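Local structure of HTPA Reductase (Selaginella moellendorffii, 5U5N) at residues E22-A27 with G246-V251; K131-F136 with R240-Q245. The protein probably catalyses the NAD(P)H-dependent reduction of 4-hydroxy-tetrahydrodipicolinate to tetrahydrodipicolinate, the fourth step from aspartate on the diaminopimelate route to lysine. All coordinates share one frame; numbering follows the deposited sequence.

Contact 1 of 2, residues E22-A27 with G246-V251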
ATOM      1  N   GLU A  22     -19.533  -2.575 -23.693  1.00 30.99           N
ATOM      2  CA  GLU A  22     -20.455  -3.384 -22.895  1.00 33.77           C
ATOM      3  C   GLU A  22     -20.521  -2.950 -21.451  1.00 33.59           C
ATOM      4  O   GLU A  22     -21.604  -2.935 -20.865  1.00 34.46           O
ATOM      5  CB  GLU A  22     -20.084  -4.854 -22.976  1.00 36.85           C
ATOM      6  CG  GLU A  22     -20.389  -5.355 -24.365  1.00 38.85           C
ATOM      7  CD  GLU A  22     -20.625  -6.827 -24.423  1.00 43.24           C
ATOM      8  OE1 GLU A  22     -19.620  -7.527 -24.693  1.00 45.27           O
ATOM      9  OE2 GLU A  22     -21.793  -7.257 -24.174  1.00 46.68           O
ATOM     10  N   ALA A  23     -19.367  -2.585 -20.910  1.00 32.40           N
ATOM     11  CA  ALA A  23     -19.274  -2.066 -19.555  1.00 32.87           C
ATOM     12  C   ALA A  23     -19.865  -0.675 -19.464  1.00 31.66           C
ATOM     13  O   ALA A  23     -20.498  -0.355 -18.440  1.00 32.73           O
ATOM     14  CB  ALA A  23     -17.838  -2.057 -19.094  1.00 33.02           C
ATOM     15  N   ALA A  24     -19.687   0.148 -20.505  1.00 29.66           N
ATOM     16  CA  ALA A  24     -20.286   1.486 -20.526  1.00 28.99           C
ATOM     17  C   ALA A  24     -21.811   1.384 -20.488  1.00 30.19           C
ATOM     18  O   ALA A  24     -22.460   2.097 -19.737  1.00 30.63           O
ATOM     19  CB  ALA A  24     -19.797   2.304 -21.744  1.00 27.46           C
ATOM     20  N   VAL A  25     -22.353   0.486 -21.306  1.00 31.09           N
ATOM     21  CA  VAL A  25     -23.811   0.264 -21.450  1.00 32.97           C
ATOM     22  C   VAL A  25     -24.409  -0.238 -20.119  1.00 35.16           C
ATOM     23  O   VAL A  25     -25.359   0.325 -19.632  1.00 36.18           O
ATOM     24  CB  VAL A  25     -24.109  -0.713 -22.622  1.00 33.69           C
ATOM     25  CG1 VAL A  25     -25.473  -1.334 -22.539  1.00 36.51           C
ATOM     26  CG2 VAL A  25     -23.971   0.022 -23.940  1.00 32.51           C
ATOM     27  N   ALA A  26     -23.822  -1.284 -19.552  1.00 36.12           N
ATOM     28  CA  ALA A  26     -24.236  -1.856 -18.273  1.00 38.82           C
ATOM     29  C   ALA A  26     -24.172  -0.868 -17.096  1.00 39.08           C
ATOM     30  O   ALA A  26     -25.026  -0.893 -16.246  1.00 41.19           O
ATOM     31  CB  ALA A  26     -23.404  -3.088 -17.963  1.00 39.71           C
ATOM     32  N   ALA A  27     -23.173  -0.000 -17.091  1.00 37.35           N
ATOM     33  CA  ALA A  27     -23.037   1.080 -16.098  1.00 37.90           C
ATOM     34  C   ALA A  27     -24.044   2.213 -16.250  1.00 38.13           C
ATOM     35  O   ALA A  27     -24.193   3.017 -15.339  1.00 38.96           O
ATOM     36  CB  ALA A  27     -21.627   1.674 -16.187  1.00 36.36           C
ATOM     37  N   GLY A 246     -12.119   0.787 -15.543  1.00 28.91           N
ATOM     38  CA  GLY A 246     -11.337   2.009 -15.421  1.00 28.11           C
ATOM     39  C   GLY A 246     -11.619   3.010 -16.524  1.00 27.72           C
ATOM     40  O   GLY A 246     -11.676   4.210 -16.273  1.00 27.28           O
ATOM     41  N   THR A 247     -11.812   2.536 -17.745  1.00 28.02           N
ATOM     42  CA  THR A 247     -12.235   3.413 -18.846  1.00 28.02           C
ATOM     43  C   THR A 247     -13.578   4.150 -18.544  1.00 28.05           C
ATOM     44  O   THR A 247     -13.707   5.352 -18.789  1.00 27.82           O
ATOM     45  CB  THR A 247     -12.319   2.661 -20.201  1.00 28.68           C
ATOM     46  OG1 THR A 247     -11.136   1.883 -20.419  1.00 28.81           O
ATOM     47  CG2 THR A 247     -12.459   3.667 -21.290  1.00 28.85           C
ATOM     48  N   VAL A 248     -14.557   3.448 -17.992  1.00 28.56           N
ATOM     49  CA  VAL A 248     -15.806   4.108 -17.596  1.00 29.17           C
ATOM     50  C   VAL A 248     -15.547   5.261 -16.598  1.00 28.93           C
ATOM     51  O   VAL A 248     -16.032   6.370 -16.738  1.00 29.04           O
ATOM     52  CB  VAL A 248     -16.812   3.104 -16.992  1.00 30.14           C
ATOM     53  CG1 VAL A 248     -18.009   3.816 -16.362  1.00 30.77           C
ATOM     54  CG2 VAL A 248     -17.306   2.134 -18.055  1.00 31.03           C
ATOM     55  N   ASP A 249     -14.733   4.983 -15.586  1.00 28.78           N
ATOM     56  CA  ASP A 249     -14.358   5.998 -14.590  1.00 28.81           C
ATOM     57  C   ASP A 249     -13.616   7.169 -15.213  1.00 28.11           C
ATOM     58  O   ASP A 249     -13.852   8.316 -14.850  1.00 28.19           O
ATOM     59  CB  ASP A 249     -13.498   5.389 -13.505  1.00 28.98           C
ATOM     60  CG  ASP A 249     -14.198   4.233 -12.787  1.00 29.94           C
ATOM     61  OD1 ASP A 249     -15.466   4.227 -12.681  1.00 30.78           O
ATOM     62  OD2 ASP A 249     -13.446   3.327 -12.311  1.00 30.45           O
ATOM     63  N   ALA A 250     -12.725   6.873 -16.152  1.00 27.52           N
ATOM     64  CA  ALA A 250     -11.991   7.926 -16.831  1.00 27.50           C
ATOM     65  C   ALA A 250     -12.990   8.832 -17.570  1.00 27.88           C
ATOM     66  O   ALA A 250     -12.873  10.047 -17.529  1.00 28.24           O
ATOM     67  CB  ALA A 250     -10.937   7.331 -17.789  1.00 27.34           C
ATOM     68  N   VAL A 251     -13.990   8.240 -18.208  1.00 28.08           N
ATOM     69  CA  VAL A 251     -14.967   9.015 -19.009  1.00 28.60           C
ATOM     70  C   VAL A 251     -15.806   9.885 -18.068  1.00 29.04           C
ATOM     71  O   VAL A 251     -16.103  11.029 -18.384  1.00 29.35           O
ATOM     72  CB  VAL A 251     -15.871   8.089 -19.838  1.00 28.94           C
ATOM     73  CG1 VAL A 251     -17.183   8.768 -20.249  1.00 29.75           C
ATOM     74  CG2 VAL A 251     -15.133   7.601 -21.067  1.00 28.91           C
TER
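Helix 15-27 follows the first strand of the Rossmann-type nucleotide-binding fold, and near its C-terminal end Ala-23, Ala-24 and Ala-27 receive Val-248 of helix 241-259. The axes of the two short segments approach to 9.6 Å and cross at -63°, so these segments cross obliquely and meet around a single residue of the second. One side chain supplies every touch from the 246-251 side. The CG2 methyl of Val-248 comes in over the peptide link between Ala-23 and Ala-24: it stands 3.9 Å from Ala-24 CA and 4.1 Å from Ala-23 C. The other branch goes to the next turn, where Val-248 CG1 meets Ala-27 CB at 4.2 Å. This division follows from the first torsion, which sets CG1 anti to the backbone N (chi1 170°) and leaves CG2 beside that nitrogen. Because the facing residues are alanines, a valine methyl can rest on helix backbone as well as on CB atoms. Asp-249, next in sequence, turns its carboxylate elsewhere, and its OD1 makes a salt bridge with Arg-279. With 116 Å² buried in all and methyl groups doing the touching, the junction depends on van der Waals fit and carries little directional chemistry.

Contact 2 of 2, residues K131-F136 with R240-Q245; sequences KQVVAF and RSIYAQ. With NAD (nicotinamide-adenine-dinucleotide), chain C.
Ile-242 reaches from helix 241-259 toward Gln-132 and Val-133 at the start of helix 131-146. From CA, the bond to CB heads toward that helix, and CB divides the chain in two. One branch, CG2, lies over the centre of the Tyr-243 ring, 3.7 Å above the plane. The other leaves with CG1 anti to the backbone N (chi1 -164°) and stays extended; CG1 passes 3.5 Å from Gln-132 OE1, the two side chains sliding past each other in opposite directions. At the tip, CD1 lies 3.7 Å from Gln-132 OE1 and 4.1 Å from Val-133 CG2, the side chains of Ile-242 and Val-133 crossing at about a right angle. Gln-132 OE1 also accepts a bond from a water (2.7 Å to the water O), which donates a second, longer one to the carbonyl O of Ile-242. The NE2 of Gln-132 is hydrogen-bonded to Ala-150 O of the second subunit, so both ends of the amide are engaged. On the ring face of Tyr-243 opposite Ile-242, C4N of NAD stands 3.6 Å above the plane, offset toward the rim, while O7N lies 3.5 Å from Tyr-243 CD1. Replacing Tyr-243 with an alanine would remove the ring and would probably leave both the nicotinamide at C4N and Ile-242 CG2 without the face they now pack on. Tyr-243 thus lines the NAD pocket of this DapB-family reductase, with Ile-242 as a second layer behind the ring.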
ATOM      1  N   LYS A 131      -7.289   0.971 -13.070  1.00 31.92           N
ATOM      2  CA  LYS A 131      -7.034   2.038 -12.100  1.00 31.81           C
ATOM      3  C   LYS A 131      -6.642   1.548 -10.712  1.00 30.30           C
ATOM      4  O   LYS A 131      -5.897   2.231 -10.035  1.00 30.82           O
ATOM      5  CB  LYS A 131      -8.183   3.053 -11.990  1.00 32.28           C
ATOM      6  CG  LYS A 131      -9.320   2.668 -11.077  1.00 31.53           C
ATOM      7  CD  LYS A 131     -10.310   3.804 -10.949  1.00 32.98           C
ATOM      8  CE  LYS A 131     -11.250   3.497  -9.784  1.00 33.04           C
ATOM      9  NZ  LYS A 131     -12.264   4.552  -9.617  1.00 35.31           N
ATOM     10  N   GLN A 132      -7.133   0.387 -10.299  1.00 29.60           N
ATOM     11  CA  GLN A 132      -6.790  -0.126  -8.953  1.00 29.43           C
ATOM     12  C   GLN A 132      -5.332  -0.550  -8.911  1.00 30.03           C
ATOM     13  O   GLN A 132      -4.660  -0.402  -7.862  1.00 30.20           O
ATOM     14  CB  GLN A 132      -7.710  -1.280  -8.541  1.00 29.76           C
ATOM     15  CG  GLN A 132      -9.141  -0.839  -8.231  1.00 29.76           C
ATOM     16  CD  GLN A 132      -9.974  -0.512  -9.481  1.00 29.46           C
ATOM     17  OE1 GLN A 132      -9.570  -0.841 -10.610  1.00 29.06           O
ATOM     18  NE2 GLN A 132     -11.142   0.123  -9.275  1.00 29.76           N
ATOM     19  N   VAL A 133      -4.853  -1.105 -10.018  1.00 31.33           N
ATOM     20  CA  VAL A 133      -3.433  -1.427 -10.152  1.00 32.96           C
ATOM     21  C   VAL A 133      -2.602  -0.129 -10.170  1.00 33.14           C
ATOM     22  O   VAL A 133      -1.553  -0.055  -9.480  1.00 34.33           O
ATOM     23  CB  VAL A 133      -3.141  -2.353 -11.357  1.00 35.29           C
ATOM     24  CG1 VAL A 133      -1.643  -2.536 -11.539  1.00 37.57           C
ATOM     25  CG2 VAL A 133      -3.774  -3.727 -11.144  1.00 36.19           C
ATOM     26  N   VAL A 134      -3.078   0.903 -10.873  1.00 33.21           N
ATOM     27  CA  VAL A 134      -2.377   2.190 -10.892  1.00 33.90           C
ATOM     28  C   VAL A 134      -2.264   2.779  -9.459  1.00 32.82           C
ATOM     29  O   VAL A 134      -1.211   3.344  -9.101  1.00 33.61           O
ATOM     30  CB  VAL A 134      -3.062   3.222 -11.814  1.00 34.97           C
ATOM     31  CG1 VAL A 134      -2.456   4.615 -11.654  1.00 36.62           C
ATOM     32  CG2 VAL A 134      -2.981   2.772 -13.265  1.00 37.26           C
ATOM     33  N   ALA A 135      -3.345   2.683  -8.679  1.00 31.55           N
ATOM     34  CA  ALA A 135      -3.353   3.230  -7.310  1.00 31.34           C
ATOM     35  C   ALA A 135      -2.339   2.555  -6.400  1.00 30.91           C
ATOM     36  O   ALA A 135      -1.689   3.248  -5.575  1.00 32.01           O
ATOM     37  CB  ALA A 135      -4.748   3.134  -6.685  1.00 31.28           C
ATOM     38  N   PHE A 136      -2.238   1.228  -6.515  1.00 30.43           N
ATOM     39  CA  PHE A 136      -1.288   0.441  -5.733  1.00 30.58           C
ATOM     40  C   PHE A 136       0.145   0.804  -6.088  1.00 31.14           C
ATOM     41  O   PHE A 136       0.981   0.999  -5.201  1.00 30.88           O
ATOM     42  CB  PHE A 136      -1.481  -1.062  -5.966  1.00 31.47           C
ATOM     43  CG  PHE A 136      -0.359  -1.894  -5.441  1.00 33.30           C
ATOM     44  CD1 PHE A 136      -0.130  -1.930  -4.049  1.00 33.84           C
ATOM     45  CD2 PHE A 136       0.484  -2.621  -6.291  1.00 34.90           C
ATOM     46  CE1 PHE A 136       0.914  -2.678  -3.515  1.00 35.89           C
ATOM     47  CE2 PHE A 136       1.521  -3.394  -5.751  1.00 37.27           C
ATOM     48  CZ  PHE A 136       1.744  -3.409  -4.358  1.00 37.52           C
ATOM     49  N   ARG A 240     -10.235  -8.687 -19.094  1.00 38.04           N
ATOM     50  CA  ARG A 240     -10.225  -7.281 -19.507  1.00 36.87           C
ATOM     51  C   ARG A 240     -11.090  -6.349 -18.691  1.00 35.60           C
ATOM     52  O   ARG A 240     -11.097  -5.143 -18.944  1.00 34.45           O
ATOM     53  CB  ARG A 240     -10.745  -7.165 -20.959  1.00 38.18           C
ATOM     54  CG  ARG A 240      -9.806  -7.756 -21.933  1.00 39.71           C
ATOM     55  CD  ARG A 240     -10.259  -7.641 -23.370  1.00 41.28           C
ATOM     56  NE  ARG A 240      -9.544  -8.700 -24.081  1.00 43.54           N
ATOM     57  CZ  ARG A 240     -10.021  -9.908 -24.352  1.00 45.80           C
ATOM     58  NH1 ARG A 240     -11.283 -10.233 -24.045  1.00 46.34           N
ATOM     59  NH2 ARG A 240      -9.234 -10.785 -24.956  1.00 47.92           N
ATOM     60  N   SER A 241     -11.847  -6.899 -17.749  1.00 36.19           N
ATOM     61  CA  SER A 241     -12.853  -6.119 -17.063  1.00 35.67           C
ATOM     62  C   SER A 241     -12.272  -4.938 -16.278  1.00 34.00           C
ATOM     63  O   SER A 241     -12.883  -3.874 -16.281  1.00 33.27           O
ATOM     64  CB  SER A 241     -13.752  -7.021 -16.201  1.00 36.67           C
ATOM     65  OG  SER A 241     -13.950  -6.461 -14.941  1.00 35.45           O
ATOM     66  N   ILE A 242     -11.078  -5.076 -15.687  1.00 33.82           N
ATOM     67  CA  ILE A 242     -10.498  -3.950 -14.933  1.00 32.70           C
ATOM     68  C   ILE A 242     -10.185  -2.763 -15.854  1.00 32.32           C
ATOM     69  O   ILE A 242     -10.308  -1.612 -15.432  1.00 31.36           O
ATOM     70  CB  ILE A 242      -9.234  -4.342 -14.123  1.00 32.75           C
ATOM     71  CG1 ILE A 242      -8.907  -3.268 -13.075  1.00 31.93           C
ATOM     72  CG2 ILE A 242      -8.031  -4.619 -15.004  1.00 33.22           C
ATOM     73  CD1 ILE A 242      -7.676  -3.539 -12.261  1.00 31.83           C
ATOM     74  N   TYR A 243      -9.795  -3.046 -17.099  1.00 32.98           N
ATOM     75  CA  TYR A 243      -9.498  -1.987 -18.083  1.00 32.90           C
ATOM     76  C   TYR A 243     -10.816  -1.332 -18.518  1.00 32.47           C
ATOM     77  O   TYR A 243     -10.899  -0.106 -18.567  1.00 32.01           O
ATOM     78  CB  TYR A 243      -8.654  -2.510 -19.282  1.00 34.52           C
ATOM     79  CG  TYR A 243      -7.500  -3.399 -18.815  1.00 35.38           C
ATOM     80  CD1 TYR A 243      -6.461  -2.874 -18.068  1.00 35.16           C
ATOM     81  CD2 TYR A 243      -7.480  -4.773 -19.075  1.00 37.15           C
ATOM     82  CE1 TYR A 243      -5.415  -3.676 -17.603  1.00 35.86           C
ATOM     83  CE2 TYR A 243      -6.459  -5.584 -18.603  1.00 37.86           C
ATOM     84  CZ  TYR A 243      -5.431  -5.035 -17.866  1.00 37.23           C
ATOM     85  OH  TYR A 243      -4.431  -5.836 -17.341  1.00 38.48           O
ATOM     86  N   ALA A 244     -11.835  -2.146 -18.796  1.00 32.71           N
ATOM     87  CA  ALA A 244     -13.190  -1.671 -19.082  1.00 32.59           C
ATOM     88  C   ALA A 244     -13.769  -0.779 -17.974  1.00 31.47           C
ATOM     89  O   ALA A 244     -14.276   0.325 -18.217  1.00 30.74           O
ATOM     90  CB  ALA A 244     -14.118  -2.846 -19.331  1.00 33.92           C
ATOM     91  N   GLN A 245     -13.700  -1.262 -16.745  1.00 31.38           N
ATOM     92  CA  GLN A 245     -14.235  -0.485 -15.607  1.00 30.87           C
ATOM     93  C   GLN A 245     -13.432   0.807 -15.368  1.00 29.93           C
ATOM     94  O   GLN A 245     -14.015   1.830 -15.074  1.00 30.52           O
ATOM     95  CB  GLN A 245     -14.307  -1.342 -14.320  1.00 31.10           C
ATOM     96  CG  GLN A 245     -15.298  -2.493 -14.402  1.00 32.29           C
ATOM     97  CD  GLN A 245     -16.685  -2.029 -14.747  1.00 33.15           C
ATOM     98  OE1 GLN A 245     -17.155  -1.072 -14.181  1.00 32.94           O
ATOM     99  NE2 GLN A 245     -17.339  -2.688 -15.715  1.00 34.28           N
TER
HETATM  100  PA  NAD C 301      -7.877  -5.834 -31.236  1.00 44.60           P
HETATM  101  O1A NAD C 301      -6.851  -6.247 -32.276  1.00 44.77           O
HETATM  102  O2A NAD C 301      -8.835  -6.838 -30.627  1.00 40.86           O
HETATM  103  O5B NAD C 301      -8.776  -4.644 -31.795  1.00 41.02           O
HETATM  104  C5B NAD C 301      -8.236  -3.411 -32.230  1.00 41.15           C
HETATM  105  C4B NAD C 301      -9.204  -2.884 -33.282  1.00 41.15           C
HETATM  106  O4B NAD C 301      -8.830  -1.582 -33.732  1.00 42.11           O
HETATM  107  C3B NAD C 301      -9.295  -3.780 -34.517  1.00 40.79           C
HETATM  108  O3B NAD C 301     -10.570  -4.447 -34.525  1.00 40.57           O
HETATM  109  C2B NAD C 301      -9.046  -2.840 -35.707  1.00 42.59           C
HETATM  110  O2B NAD C 301      -9.876  -3.161 -36.847  1.00 41.54           O
HETATM  111  C1B NAD C 301      -9.270  -1.446 -35.087  1.00 41.91           C
HETATM  112  N9A NAD C 301      -8.603  -0.275 -35.717  1.00 41.78           N
HETATM  113  C8A NAD C 301      -7.370  -0.228 -36.264  1.00 40.14           C
HETATM  114  N7A NAD C 301      -7.102   1.013 -36.732  1.00 40.53           N
HETATM  115  C5A NAD C 301      -8.168   1.791 -36.476  1.00 40.96           C
HETATM  116  C6A NAD C 301      -8.547   3.200 -36.722  1.00 42.27           C
HETATM  117  N6A NAD C 301      -7.697   4.049 -37.339  1.00 44.12           N
HETATM  118  N1A NAD C 301      -9.759   3.628 -36.304  1.00 42.63           N
HETATM  119  C2A NAD C 301     -10.633   2.800 -35.692  1.00 43.29           C
HETATM  120  N3A NAD C 301     -10.354   1.497 -35.446  1.00 43.22           N
HETATM  121  C4A NAD C 301      -9.158   0.944 -35.804  1.00 40.80           C
HETATM  122  O3  NAD C 301      -7.058  -5.048 -30.085  1.00 47.65           O
HETATM  123  PN  NAD C 301      -7.456  -5.074 -28.512  1.00 43.41           P
HETATM  124  O1N NAD C 301      -7.191  -6.488 -28.049  1.00 40.05           O
HETATM  125  O2N NAD C 301      -8.833  -4.464 -28.329  1.00 44.19           O
HETATM  126  O5D NAD C 301      -6.382  -4.003 -27.958  1.00 44.61           O
HETATM  127  C5D NAD C 301      -6.405  -2.672 -28.462  1.00 45.44           C
HETATM  128  C4D NAD C 301      -5.277  -1.808 -27.913  1.00 47.89           C
HETATM  129  O4D NAD C 301      -5.541  -1.514 -26.536  1.00 49.38           O
HETATM  130  C3D NAD C 301      -3.892  -2.469 -27.973  1.00 49.06           C
HETATM  131  O3D NAD C 301      -2.880  -1.528 -28.374  1.00 47.66           O
HETATM  132  C2D NAD C 301      -3.651  -2.930 -26.548  1.00 49.16           C
HETATM  133  O2D NAD C 301      -2.273  -2.933 -26.172  1.00 49.61           O
HETATM  134  C1D NAD C 301      -4.396  -1.871 -25.748  1.00 50.51           C
HETATM  135  N1N NAD C 301      -4.758  -2.246 -24.365  1.00 51.16           N
HETATM  136  C2N NAD C 301      -4.550  -1.305 -23.426  1.00 51.56           C
HETATM  137  C3N NAD C 301      -4.858  -1.516 -22.085  1.00 53.06           C
HETATM  138  C7N NAD C 301      -4.593  -0.436 -21.053  1.00 55.99           C
HETATM  139  O7N NAD C 301      -4.398  -0.772 -19.896  1.00 55.17           O
HETATM  140  N7N NAD C 301      -4.554   0.867 -21.377  1.00 53.89           N
HETATM  141  C4N NAD C 301      -5.395  -2.755 -21.729  1.00 51.30           C
HETATM  142  C5N NAD C 301      -5.607  -3.727 -22.704  1.00 51.09           C
HETATM  143  C6N NAD C 301      -5.279  -3.449 -24.030  1.00 49.72           C
HETATM  144  O   HOH W   1     -11.382  -0.738 -12.598  1.00 27.54           O

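Overall arrangement
Both contacts use helix 241-259, through residues six apart, Ile-242 and Val-248, and along the chain contact 2 is nested inside the loop that contact 1 closes. Contact 1 sets it against helix 15-27 of the nucleotide-binding fold and is only partly buried; contact 2 joins it to helix 131-146, nearer the centre of the chain, and all its touching residues are buried. Their chemistry differs accordingly: the first is purely apolar, whereas the second mixes aliphatic packing with a water bridge, the bound cofactor and the second subunit. The centres lie 12 Å apart, and the contacts touch: Lys-131 NZ forms a salt bridge of 3.2 Å with Asp-249 OD2, and Ala-23 packs against Ala-244 and Gln-245.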